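Local structure of sensor protein (Rhodopseudomonas palustris, 2OOL) at residues 285-289 with 321-326; 103-107 with 118-122; 52-58 with 73-78. The protein senses light as a bacteriophytochrome, holding biliverdin in the PAS-GAF chromophore-binding domain that makes up this chain, and probably signals through histidine kinase activity of the full-length protein. All coordinates share one frame; numbering follows the deposited sequence.

Interaction 1: residues 285-289 with 321-326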
ATOM      1  N   SER A 285       1.510  17.465  -5.671  1.00 53.79           N
ATOM      2  CA  SER A 285       1.559  17.888  -7.089  1.00 54.47           C
ATOM      3  C   SER A 285       1.094  16.808  -8.063  1.00 54.48           C
ATOM      4  O   SER A 285       1.302  15.619  -7.838  1.00 55.47           O
ATOM      5  CB  SER A 285       3.014  18.324  -7.434  1.00 55.03           C
ATOM      6  OG  SER A 285       3.357  19.458  -6.649  1.00 57.31           O
ATOM      7  N   ILE A 286       0.466  17.216  -9.157  1.00 54.43           N
ATOM      8  CA  ILE A 286       0.267  16.307 -10.291  1.00 55.04           C
ATOM      9  C   ILE A 286       1.087  16.857 -11.429  1.00 55.16           C
ATOM     10  O   ILE A 286       0.893  17.993 -11.834  1.00 55.19           O
ATOM     11  CB  ILE A 286      -1.224  16.188 -10.712  1.00 54.68           C
ATOM     12  CG1 ILE A 286      -2.070  15.718  -9.522  1.00 54.92           C
ATOM     13  CG2 ILE A 286      -1.371  15.283 -11.981  1.00 54.06           C
ATOM     14  CD1 ILE A 286      -3.595  15.882  -9.744  1.00 53.47           C
ATOM     15  N   VAL A 287       2.023  16.052 -11.911  1.00 56.76           N
ATOM     16  CA  VAL A 287       3.050  16.504 -12.849  1.00 57.67           C
ATOM     17  C   VAL A 287       3.029  15.681 -14.126  1.00 58.86           C
ATOM     18  O   VAL A 287       3.300  14.470 -14.124  1.00 58.02           O
ATOM     19  CB  VAL A 287       4.470  16.401 -12.205  1.00 58.02           C
ATOM     20  CG1 VAL A 287       5.607  16.711 -13.212  1.00 56.24           C
ATOM     21  CG2 VAL A 287       4.589  17.339 -10.970  1.00 57.77           C
ATOM     22  N   ARG A 288       2.755  16.357 -15.234  1.00 60.65           N
ATOM     23  CA  ARG A 288       2.737  15.721 -16.549  1.00 62.10           C
ATOM     24  C   ARG A 288       3.694  16.459 -17.498  1.00 63.11           C
ATOM     25  O   ARG A 288       3.611  17.677 -17.629  1.00 62.83           O
ATOM     26  CB  ARG A 288       1.318  15.743 -17.123  1.00 61.87           C
ATOM     27  CG  ARG A 288       0.303  14.838 -16.389  1.00 63.09           C
ATOM     28  CD  ARG A 288      -0.704  14.125 -17.351  1.00 63.99           C
ATOM     29  NE  ARG A 288      -0.227  12.762 -17.593  1.00 65.91           N
ATOM     30  CZ  ARG A 288       0.126  12.232 -18.760  1.00 67.02           C
ATOM     31  NH1 ARG A 288      -0.005  12.890 -19.914  1.00 67.47           N
ATOM     32  NH2 ARG A 288       0.590  10.985 -18.768  1.00 68.91           N
ATOM     33  N   ASP A 289       4.588  15.721 -18.155  1.00 64.61           N
ATOM     34  CA  ASP A 289       5.582  16.307 -19.075  1.00 65.61           C
ATOM     35  C   ASP A 289       6.431  17.392 -18.385  1.00 66.37           C
ATOM     36  O   ASP A 289       6.624  18.485 -18.942  1.00 66.20           O
ATOM     37  CB  ASP A 289       4.902  16.913 -20.327  1.00 66.67           C
ATOM     38  CG  ASP A 289       3.808  16.010 -20.925  1.00 69.73           C
ATOM     39  OD1 ASP A 289       3.956  14.764 -20.886  1.00 75.41           O
ATOM     40  OD2 ASP A 289       2.795  16.546 -21.440  1.00 71.59           O
ATOM     41  N   LEU A 321      -2.998   8.388 -10.563  1.00 51.83           N
ATOM     42  CA  LEU A 321      -3.940   9.368 -11.121  1.00 52.38           C
ATOM     43  C   LEU A 321      -3.259  10.044 -12.320  1.00 53.81           C
ATOM     44  O   LEU A 321      -3.830  10.129 -13.409  1.00 54.66           O
ATOM     45  CB  LEU A 321      -4.321  10.435 -10.071  1.00 52.56           C
ATOM     46  CG  LEU A 321      -5.312  11.540 -10.491  1.00 52.68           C
ATOM     47  CD1 LEU A 321      -6.659  10.952 -11.026  1.00 49.13           C
ATOM     48  CD2 LEU A 321      -5.586  12.579  -9.416  1.00 50.18           C
ATOM     49  N   THR A 322      -2.038  10.512 -12.116  1.00 53.44           N
ATOM     50  CA  THR A 322      -1.266  11.164 -13.174  1.00 54.00           C
ATOM     51  C   THR A 322      -1.198  10.324 -14.445  1.00 54.60           C
ATOM     52  O   THR A 322      -1.486  10.817 -15.536  1.00 55.56           O
ATOM     53  CB  THR A 322       0.143  11.500 -12.665  1.00 53.81           C
ATOM     54  OG1 THR A 322       0.028  12.261 -11.445  1.00 53.69           O
ATOM     55  CG2 THR A 322       0.954  12.283 -13.721  1.00 54.09           C
ATOM     56  N   TRP A 323      -0.862   9.049 -14.320  1.00 55.28           N
ATOM     57  CA  TRP A 323      -0.886   8.147 -15.479  1.00 55.40           C
ATOM     58  C   TRP A 323      -2.266   8.054 -16.153  1.00 56.11           C
ATOM     59  O   TRP A 323      -2.369   8.034 -17.393  1.00 56.05           O
ATOM     60  CB  TRP A 323      -0.480   6.750 -15.046  1.00 56.63           C
ATOM     61  CG  TRP A 323      -0.607   5.742 -16.100  1.00 56.29           C
ATOM     62  CD1 TRP A 323      -1.582   4.814 -16.230  1.00 58.10           C
ATOM     63  CD2 TRP A 323       0.295   5.539 -17.186  1.00 58.35           C
ATOM     64  NE1 TRP A 323      -1.359   4.049 -17.343  1.00 57.94           N
ATOM     65  CE2 TRP A 323      -0.214   4.477 -17.955  1.00 57.66           C
ATOM     66  CE3 TRP A 323       1.476   6.169 -17.597  1.00 57.80           C
ATOM     67  CZ2 TRP A 323       0.423   4.011 -19.111  1.00 58.35           C
ATOM     68  CZ3 TRP A 323       2.119   5.698 -18.747  1.00 57.79           C
ATOM     69  CH2 TRP A 323       1.586   4.635 -19.489  1.00 57.28           C
ATOM     70  N   GLN A 324      -3.323   7.974 -15.347  1.00 55.25           N
ATOM     71  CA  GLN A 324      -4.655   7.818 -15.893  1.00 55.15           C
ATOM     72  C   GLN A 324      -5.183   9.080 -16.580  1.00 55.20           C
ATOM     73  O   GLN A 324      -5.948   8.994 -17.544  1.00 54.83           O
ATOM     74  CB  GLN A 324      -5.639   7.349 -14.831  1.00 54.59           C
ATOM     75  CG  GLN A 324      -6.933   6.744 -15.421  1.00 55.41           C
ATOM     76  CD  GLN A 324      -6.761   5.361 -16.069  1.00 55.13           C
ATOM     77  OE1 GLN A 324      -5.653   4.818 -16.184  1.00 56.50           O
ATOM     78  NE2 GLN A 324      -7.871   4.781 -16.463  1.00 52.45           N
ATOM     79  N   ILE A 325      -4.799  10.240 -16.083  1.00 55.64           N
ATOM     80  CA  ILE A 325      -5.093  11.503 -16.762  1.00 55.93           C
ATOM     81  C   ILE A 325      -4.644  11.426 -18.213  1.00 56.67           C
ATOM     82  O   ILE A 325      -5.419  11.728 -19.128  1.00 57.22           O
ATOM     83  CB  ILE A 325      -4.371  12.689 -16.083  1.00 56.03           C
ATOM     84  CG1 ILE A 325      -5.099  13.075 -14.779  1.00 55.36           C
ATOM     85  CG2 ILE A 325      -4.314  13.858 -17.056  1.00 56.18           C
ATOM     86  CD1 ILE A 325      -4.287  13.874 -13.749  1.00 53.53           C
ATOM     87  N   GLY A 326      -3.401  10.987 -18.401  1.00 57.03           N
ATOM     88  CA  GLY A 326      -2.817  10.794 -19.710  1.00 57.64           C
ATOM     89  C   GLY A 326      -3.568   9.777 -20.548  1.00 58.24           C
ATOM     90  O   GLY A 326      -3.882  10.052 -21.714  1.00 58.57           O
TER
HETATM   91  O   HOH W   1       2.398  13.528 -10.719  1.00 47.98           O
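Arg-288 reaches across to Thr-322, Ile-325 and Gly-326 and illustrates how a long charged residue can pack by its stem and bond by its head. Its CB heads for the helix, and CG, anti to the carbonyl carbon (chi1 -69°), settles 3.8 Å from Thr-322 CG2. CD comes next, 3.6 Å from Ile-325 CG2. Bends at chi2 and chi3 then turn NE onto the main chain, where it donates to Thr-322 O over 3.1 Å. The bond is bent, with 139° at the hydrogen, and NE stands above the carbonyl plane instead of on a lone pair. The same oxygen receives a weak helical bond from Gly-326 N, so the arginine gives it a second donor. At the head, Gly-326 CA lies over the centre of one guanidinium face, 3.4 Å from Arg-288 CZ. A glycine suits this spot, since a CB would run into NH2.

Ile-286 makes the apolar half of the contact. Its CG2 rests 3.7 Å from Ile-325 CD1 and also touches Thr-322 OG1, while its CD1 meets Leu-321 CD2. Thr-322 OG1 is spent on Ala-318 O, one turn back, and also accepts from a water that takes the N-H of Val-287 at 2.8 Å from Val-287 N.

Strand 285-288 and helix 321-326 cross at 43°, their axes 8.5 Å apart, as a GAF sheet backed by a helix. Ile-286 and Ile-325 share Trp-293 of strand 291-300, and Leu-321 and Ile-325 also press on helix 162-177. Farther round helix 308-332, Trp-323 meets Trp-323 of the second subunit edge-to-face, which places this contact just behind the dimer interface.

Interaction 2: residues 103-107 with 118-122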
ATOM      1  N   ASN A 103      14.044   6.412   3.360  1.00 63.73           N
ATOM      2  CA  ASN A 103      13.237   7.274   4.220  1.00 62.31           C
ATOM      3  C   ASN A 103      11.858   6.602   4.449  1.00 60.17           C
ATOM      4  O   ASN A 103      11.288   6.012   3.508  1.00 58.75           O
ATOM      5  CB  ASN A 103      13.010   8.656   3.607  1.00 61.15           C
ATOM      6  CG  ASN A 103      14.177   9.634   3.832  1.00 61.44           C
ATOM      7  OD1 ASN A 103      14.962   9.512   4.775  1.00 58.57           O
ATOM      8  ND2 ASN A 103      14.279  10.632   2.944  1.00 53.28           N
ATOM      9  N   PRO A 104      11.319   6.693   5.677  1.00 58.20           N
ATOM     10  CA  PRO A 104      11.879   7.227   6.901  1.00 57.07           C
ATOM     11  C   PRO A 104      12.718   6.161   7.620  1.00 57.25           C
ATOM     12  O   PRO A 104      12.473   4.961   7.440  1.00 58.63           O
ATOM     13  CB  PRO A 104      10.625   7.583   7.699  1.00 57.80           C
ATOM     14  CG  PRO A 104       9.677   6.544   7.356  1.00 57.06           C
ATOM     15  CD  PRO A 104       9.928   6.222   5.904  1.00 58.40           C
ATOM     16  N   ILE A 105      13.654   6.624   8.441  0.50 56.26           N
ATOM     17  CA  ILE A 105      14.521   5.787   9.232  0.50 55.98           C
ATOM     18  C   ILE A 105      14.142   6.004  10.684  0.50 55.29           C
ATOM     19  O   ILE A 105      14.001   7.141  11.090  0.50 54.71           O
ATOM     20  CB  ILE A 105      15.996   6.228   9.016  0.50 55.87           C
ATOM     21  CG1 ILE A 105      16.339   6.237   7.521  0.50 56.09           C
ATOM     22  CG2 ILE A 105      16.959   5.325   9.775  0.50 55.40           C
ATOM     23  CD1 ILE A 105      17.126   7.456   7.093  0.50 56.42           C
ATOM     24  N   ARG A 106      13.980   4.947  11.479  1.00 55.79           N
ATOM     25  CA  ARG A 106      13.651   5.151  12.891  1.00 55.98           C
ATOM     26  C   ARG A 106      14.891   5.601  13.600  1.00 54.37           C
ATOM     27  O   ARG A 106      15.913   4.968  13.495  1.00 55.19           O
ATOM     28  CB  ARG A 106      13.106   3.888  13.559  1.00 57.47           C
ATOM     29  CG  ARG A 106      12.704   4.122  15.071  1.00 57.34           C
ATOM     30  CD  ARG A 106      13.151   3.019  16.012  1.00 62.31           C
ATOM     31  NE  ARG A 106      12.591   3.313  17.323  1.00 64.39           N
ATOM     32  CZ  ARG A 106      11.710   2.554  17.975  1.00 67.96           C
ATOM     33  NH1 ARG A 106      11.258   1.355  17.524  1.00 67.50           N
ATOM     34  NH2 ARG A 106      11.274   3.030  19.128  1.00 67.02           N
ATOM     35  N   LEU A 107      14.796   6.714  14.309  1.00 53.44           N
ATOM     36  CA  LEU A 107      15.871   7.223  15.119  1.00 53.13           C
ATOM     37  C   LEU A 107      15.344   7.513  16.526  1.00 53.66           C
ATOM     38  O   LEU A 107      14.263   8.123  16.688  1.00 53.24           O
ATOM     39  CB  LEU A 107      16.430   8.494  14.499  1.00 53.39           C
ATOM     40  CG  LEU A 107      17.134   8.359  13.117  1.00 52.50           C
ATOM     41  CD1 LEU A 107      17.598   9.646  12.609  1.00 48.74           C
ATOM     42  CD2 LEU A 107      18.293   7.394  13.163  1.00 47.54           C
ATOM     43  N   PHE A 118      11.507   8.907  16.738  1.00 49.02           N
ATOM     44  CA  PHE A 118      11.220   9.768  15.604  1.00 48.99           C
ATOM     45  C   PHE A 118      11.344   9.033  14.286  1.00 49.31           C
ATOM     46  O   PHE A 118      11.953   7.999  14.183  1.00 48.58           O
ATOM     47  CB  PHE A 118      12.210  10.918  15.515  1.00 48.69           C
ATOM     48  CG  PHE A 118      12.168  11.878  16.668  1.00 49.52           C
ATOM     49  CD1 PHE A 118      11.221  12.901  16.712  1.00 48.77           C
ATOM     50  CD2 PHE A 118      13.108  11.797  17.686  1.00 47.40           C
ATOM     51  CE1 PHE A 118      11.158  13.771  17.781  1.00 47.44           C
ATOM     52  CE2 PHE A 118      13.084  12.674  18.739  1.00 46.39           C
ATOM     53  CZ  PHE A 118      12.118  13.665  18.805  1.00 49.80           C
ATOM     54  N   ASN A 119      10.719   9.625  13.263  1.00 50.85           N
ATOM     55  CA  ASN A 119      10.920   9.273  11.875  1.00 50.32           C
ATOM     56  C   ASN A 119      12.012  10.201  11.418  1.00 50.48           C
ATOM     57  O   ASN A 119      11.834  11.431  11.422  1.00 50.09           O
ATOM     58  CB  ASN A 119       9.668   9.573  11.000  1.00 50.19           C
ATOM     59  CG  ASN A 119       8.780   8.394  10.787  1.00 50.45           C
ATOM     60  OD1 ASN A 119       7.704   8.544  10.163  1.00 55.91           O
ATOM     61  ND2 ASN A 119       9.196   7.224  11.227  1.00 44.91           N
ATOM     62  N   GLY A 120      13.114   9.619  10.963  1.00 50.58           N
ATOM     63  CA  GLY A 120      14.224  10.395  10.423  1.00 51.68           C
ATOM     64  C   GLY A 120      14.146  10.505   8.905  1.00 52.81           C
ATOM     65  O   GLY A 120      14.068   9.480   8.180  1.00 52.64           O
ATOM     66  N   ILE A 121      14.169  11.751   8.418  1.00 53.19           N
ATOM     67  CA  ILE A 121      13.986  12.037   6.995  1.00 53.48           C
ATOM     68  C   ILE A 121      15.275  12.715   6.536  1.00 52.89           C
ATOM     69  O   ILE A 121      15.565  13.825   6.925  1.00 51.64           O
ATOM     70  CB  ILE A 121      12.789  12.996   6.719  1.00 53.69           C
ATOM     71  CG1 ILE A 121      11.556  12.608   7.535  1.00 54.63           C
ATOM     72  CG2 ILE A 121      12.507  13.122   5.181  1.00 53.87           C
ATOM     73  CD1 ILE A 121      10.866  11.448   7.036  1.00 53.39           C
ATOM     74  N   LEU A 122      16.008  12.009   5.708  1.00 53.34           N
ATOM     75  CA  LEU A 122      17.343  12.327   5.288  1.00 55.66           C
ATOM     76  C   LEU A 122      17.350  12.796   3.823  1.00 55.83           C
ATOM     77  O   LEU A 122      16.641  12.220   2.964  1.00 55.23           O
ATOM     78  CB  LEU A 122      18.119  11.019   5.372  1.00 55.74           C
ATOM     79  CG  LEU A 122      19.559  10.930   5.776  1.00 60.59           C
ATOM     80  CD1 LEU A 122      19.984  11.960   6.836  1.00 60.62           C
ATOM     81  CD2 LEU A 122      19.699   9.452   6.258  1.00 58.97           C
TER
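With CG anti to its carbonyl carbon (chi1 -83°), Asn-103 swings its amide beside the backbone of Leu-122 and grips it twice. OD1 accepts from Leu-122 N at 2.9 Å along an almost straight N-H (174°). ND2 returns a bond to Leu-122 O at 2.8 Å, and that oxygen lies near the amide plane, so the pair of bonds fixes the rotation of the group. Beyond Asn-103 the main chain passes a cis peptide into Pro-104, whose CB lies 3.7 Å from Asn-119 CG, the two side chains running the same way. Pro-104 CB also touches Ile-121 CD1.

From Ile-105 onward the backbones take over as the antiparallel hairpin of strands 105-111 and 114-125 in the PAS fold, strand 105-111 being the outermost on its side of the sheet within the chain. Ile-105 with Gly-120 and Leu-107 with Phe-118 are hydrogen-bonded pairs, separated by the non-hydrogen-bonded pair Arg-106 with Asn-119. The amide of Asn-103 therefore continues this pattern, standing in for the main chain opposite Leu-122.

Gly-120 leaves room that the neighbouring Leu-107 uses: Leu-107 CD1 lies 4.1 Å from Gly-120 CA, where a CB would collide with it. Ile-105 CD1 is directed at Leu-122 CD2, though Ile-105 has two conformers and the closeness of that pair is doubtful. Helix 84-94 covers these two residues, while Pro-104 and Ile-121 meet Tyr-308 at the start of helix 308-332. Arg-106, on the same face as Asn-119, sends its NE to Asp-108 in a salt bridge.

Interaction 3: residues 52-58 with 73-78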
ATOM      1  N   ASP A  52      32.082  12.328   9.453  1.00 68.92           N
ATOM      2  CA  ASP A  52      31.851  11.847  10.814  1.00 67.86           C
ATOM      3  C   ASP A  52      30.538  12.415  11.379  1.00 66.54           C
ATOM      4  O   ASP A  52      30.273  12.346  12.586  1.00 66.56           O
ATOM      5  CB  ASP A  52      33.038  12.264  11.688  1.00 68.67           C
ATOM      6  CG  ASP A  52      33.670  13.572  11.209  1.00 71.01           C
ATOM      7  OD1 ASP A  52      32.876  14.424  10.690  1.00 73.82           O
ATOM      8  OD2 ASP A  52      34.929  13.714  11.314  1.00 72.22           O
ATOM      9  N   LEU A  53      29.710  12.987  10.509  1.00 64.70           N
ATOM     10  CA  LEU A  53      28.368  13.340  10.888  1.00 62.89           C
ATOM     11  C   LEU A  53      28.288  14.390  12.016  1.00 61.18           C
ATOM     12  O   LEU A  53      27.437  14.318  12.908  1.00 61.40           O
ATOM     13  CB  LEU A  53      27.621  12.035  11.229  1.00 63.41           C
ATOM     14  CG  LEU A  53      27.067  11.358   9.975  1.00 65.21           C
ATOM     15  CD1 LEU A  53      26.301  10.101  10.291  1.00 67.28           C
ATOM     16  CD2 LEU A  53      26.128  12.333   9.266  1.00 67.96           C
ATOM     17  N   ARG A  54      29.157  15.385  11.947  1.00 58.58           N
ATOM     18  CA  ARG A  54      29.206  16.441  12.953  1.00 57.34           C
ATOM     19  C   ARG A  54      28.156  17.461  12.640  1.00 54.57           C
ATOM     20  O   ARG A  54      27.929  17.731  11.506  1.00 53.49           O
ATOM     21  CB  ARG A  54      30.570  17.115  12.953  1.00 56.53           C
ATOM     22  CG  ARG A  54      31.655  16.224  13.507  1.00 58.47           C
ATOM     23  CD  ARG A  54      33.053  16.850  13.533  1.00 57.67           C
ATOM     24  NE  ARG A  54      33.900  15.865  14.203  1.00 59.60           N
ATOM     25  CZ  ARG A  54      34.133  15.808  15.514  1.00 60.22           C
ATOM     26  NH1 ARG A  54      33.682  16.747  16.342  1.00 61.26           N
ATOM     27  NH2 ARG A  54      34.870  14.821  15.995  1.00 62.32           N
ATOM     28  N   ILE A  55      27.584  18.092  13.642  1.00 53.58           N
ATOM     29  CA  ILE A  55      26.430  18.976  13.404  1.00 54.40           C
ATOM     30  C   ILE A  55      26.909  20.336  12.869  1.00 54.27           C
ATOM     31  O   ILE A  55      27.768  20.960  13.455  1.00 53.04           O
ATOM     32  CB  ILE A  55      25.601  19.151  14.699  1.00 52.81           C
ATOM     33  CG1 ILE A  55      24.899  17.845  15.070  1.00 51.49           C
ATOM     34  CG2 ILE A  55      24.675  20.284  14.599  1.00 52.93           C
ATOM     35  CD1 ILE A  55      24.497  17.791  16.532  1.00 52.27           C
ATOM     36  N   ALA A  56      26.312  20.821  11.785  1.00 54.97           N
ATOM     37  CA  ALA A  56      26.744  22.128  11.249  1.00 55.76           C
ATOM     38  C   ALA A  56      25.679  23.205  11.429  1.00 55.65           C
ATOM     39  O   ALA A  56      25.987  24.384  11.479  1.00 56.63           O
ATOM     40  CB  ALA A  56      27.246  22.005   9.791  1.00 55.67           C
ATOM     41  N   SER A  57      24.441  22.794  11.650  1.00 55.91           N
ATOM     42  CA  SER A  57      23.378  23.720  11.995  1.00 55.38           C
ATOM     43  C   SER A  57      22.225  22.940  12.625  1.00 55.34           C
ATOM     44  O   SER A  57      22.074  21.746  12.325  1.00 54.08           O
ATOM     45  CB  SER A  57      22.861  24.417  10.723  1.00 55.95           C
ATOM     46  OG  SER A  57      21.664  25.124  10.967  1.00 54.05           O
ATOM     47  N   VAL A  58      21.427  23.624  13.467  1.00 54.46           N
ATOM     48  CA  VAL A  58      20.231  23.029  14.078  1.00 54.95           C
ATOM     49  C   VAL A  58      19.169  24.065  14.183  1.00 54.55           C
ATOM     50  O   VAL A  58      19.473  25.259  14.298  1.00 54.66           O
ATOM     51  CB  VAL A  58      20.436  22.485  15.559  1.00 55.38           C
ATOM     52  CG1 VAL A  58      20.685  20.962  15.568  1.00 57.08           C
ATOM     53  CG2 VAL A  58      21.503  23.248  16.284  1.00 55.96           C
ATOM     54  N   LEU A  73      25.925  22.971  20.151  1.00 55.60           N
ATOM     55  CA  LEU A  73      25.946  21.673  19.442  1.00 55.63           C
ATOM     56  C   LEU A  73      26.811  21.742  18.185  1.00 55.60           C
ATOM     57  O   LEU A  73      27.020  20.734  17.486  1.00 55.03           O
ATOM     58  CB  LEU A  73      24.523  21.228  19.060  1.00 55.58           C
ATOM     59  CG  LEU A  73      23.596  20.959  20.272  1.00 56.29           C
ATOM     60  CD1 LEU A  73      22.137  20.829  19.936  1.00 55.35           C
ATOM     61  CD2 LEU A  73      24.061  19.734  21.066  1.00 56.51           C
ATOM     62  N   LEU A  74      27.314  22.924  17.878  1.00 55.30           N
ATOM     63  CA  LEU A  74      27.972  23.074  16.590  1.00 55.66           C
ATOM     64  C   LEU A  74      29.338  22.315  16.609  1.00 54.54           C
ATOM     65  O   LEU A  74      30.171  22.429  17.519  1.00 54.23           O
ATOM     66  CB  LEU A  74      28.044  24.551  16.159  1.00 57.22           C
ATOM     67  CG  LEU A  74      26.673  25.278  16.030  1.00 59.56           C
ATOM     68  CD1 LEU A  74      26.802  26.798  15.698  1.00 62.17           C
ATOM     69  CD2 LEU A  74      25.675  24.626  15.055  1.00 62.38           C
ATOM     70  N   ASN A  75      29.457  21.463  15.609  1.00 53.59           N
ATOM     71  CA  ASN A  75      30.545  20.552  15.391  1.00 53.52           C
ATOM     72  C   ASN A  75      30.592  19.313  16.276  1.00 52.56           C
ATOM     73  O   ASN A  75      31.598  18.592  16.274  1.00 52.37           O
ATOM     74  CB  ASN A  75      31.900  21.287  15.414  1.00 54.01           C
ATOM     75  CG  ASN A  75      32.845  20.724  14.419  1.00 55.98           C
ATOM     76  OD1 ASN A  75      34.073  20.724  14.609  1.00 62.25           O
ATOM     77  ND2 ASN A  75      32.289  20.211  13.338  1.00 59.61           N
ATOM     78  N   VAL A  76      29.513  19.048  17.007  1.00 51.96           N
ATOM     79  CA  VAL A  76      29.427  17.862  17.835  1.00 51.61           C
ATOM     80  C   VAL A  76      28.945  16.666  17.007  1.00 50.95           C
ATOM     81  O   VAL A  76      28.065  16.800  16.179  1.00 50.79           O
ATOM     82  CB  VAL A  76      28.498  18.107  19.044  1.00 51.58           C
ATOM     83  CG1 VAL A  76      28.356  16.851  19.851  1.00 50.34           C
ATOM     84  CG2 VAL A  76      29.079  19.236  19.906  1.00 51.22           C
ATOM     85  N   PRO A  77      29.547  15.493  17.197  1.00 50.77           N
ATOM     86  CA  PRO A  77      28.999  14.359  16.490  1.00 51.51           C
ATOM     87  C   PRO A  77      27.505  14.072  16.855  1.00 52.18           C
ATOM     88  O   PRO A  77      27.113  14.054  18.031  1.00 51.60           O
ATOM     89  CB  PRO A  77      29.908  13.213  16.887  1.00 50.57           C
ATOM     90  CG  PRO A  77      31.125  13.825  17.389  1.00 51.28           C
ATOM     91  CD  PRO A  77      30.742  15.146  17.968  1.00 50.64           C
ATOM     92  N   ILE A  78      26.675  13.876  15.855  1.00 52.33           N
ATOM     93  CA  ILE A  78      25.243  13.739  16.144  1.00 53.27           C
ATOM     94  C   ILE A  78      25.018  12.439  16.957  1.00 54.03           C
ATOM     95  O   ILE A  78      24.101  12.365  17.777  1.00 54.53           O
ATOM     96  CB  ILE A  78      24.382  13.797  14.881  1.00 53.24           C
ATOM     97  CG1 ILE A  78      22.891  14.025  15.262  1.00 53.88           C
ATOM     98  CG2 ILE A  78      24.582  12.554  14.031  1.00 53.23           C
ATOM     99  CD1 ILE A  78      21.981  14.167  14.119  1.00 53.06           C
TER
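The oddest feature here is where Arg-54 NH1 sits: almost in line with the C=O of Asn-75, a residue of a tight turn, although its N-H meets the oxygen at a bend. Arg-54 NH1 and Asn-75 O are 2.8 Å apart, with a C=O...N angle of 174°. The setting is the PAS domain, where strand 55-59 has a neighbour on each side, 44-48 and 241-244; the latter comes from the later, GAF part of the chain, consistent with the knot known in bacteriophytochromes. Leu-73 to Val-76 form a type II beta turn, with Asn-75 in its positive-phi position, closed by Val-76 N bonding to Leu-73 O.

The arginine gets there by extending its chain from CG to NE, after CG is set anti to the carbonyl carbon (chi1 -71°). On the way Arg-54 CD passes 3.5 Å from Asn-75 ND2, the amide turned 54° from the guanidinium plane. Pro-77 CG covers one guanidinium face, off centre, and Asp-52 OD2 makes a long salt bridge to NE. A leucine in place of Arg-54 would probably leave Asn-75 O without this donor, take from Asp-52 its distant charge partner and cost Pro-77 the flat group beside its CG.

Backbone bonds stitch the rest together: Asn-75 N to Ile-55 O at 2.8 Å, Ile-55 N to Val-76 O, and Ile-78 N to Leu-53 O. Inward, Ile-55 fills the bend, its CG1 meeting Ile-78 CB at 4.1 Å, the two side chains about perpendicular, and its CD1 reaching Leu-73 CB. Just past Ile-55, Ala-56 and Ser-57 both face Val-47 in a classic beta bulge, and Leu-74 CD2 touches Ala-56 O at 3.6 Å.

In the fold
Interactions 2 and 3 belong to the PAS domain and reach the same sheet, their centres about 17 Å apart, whereas interaction 1 lies in the GAF domain, its centre about 40 Å from that of interaction 3 and across the chain's centre. Interaction 2 is the buried one and depends chiefly on strand pairing. The other two are partly buried, and each adds an arginine that donates to a backbone carbonyl: across a sheet-helix interface in interaction 1, over a turn in interaction 3. Helix 308-332 relates the domains, since its first residues touch one face of interaction 2 and its later turns form one side of interaction 1.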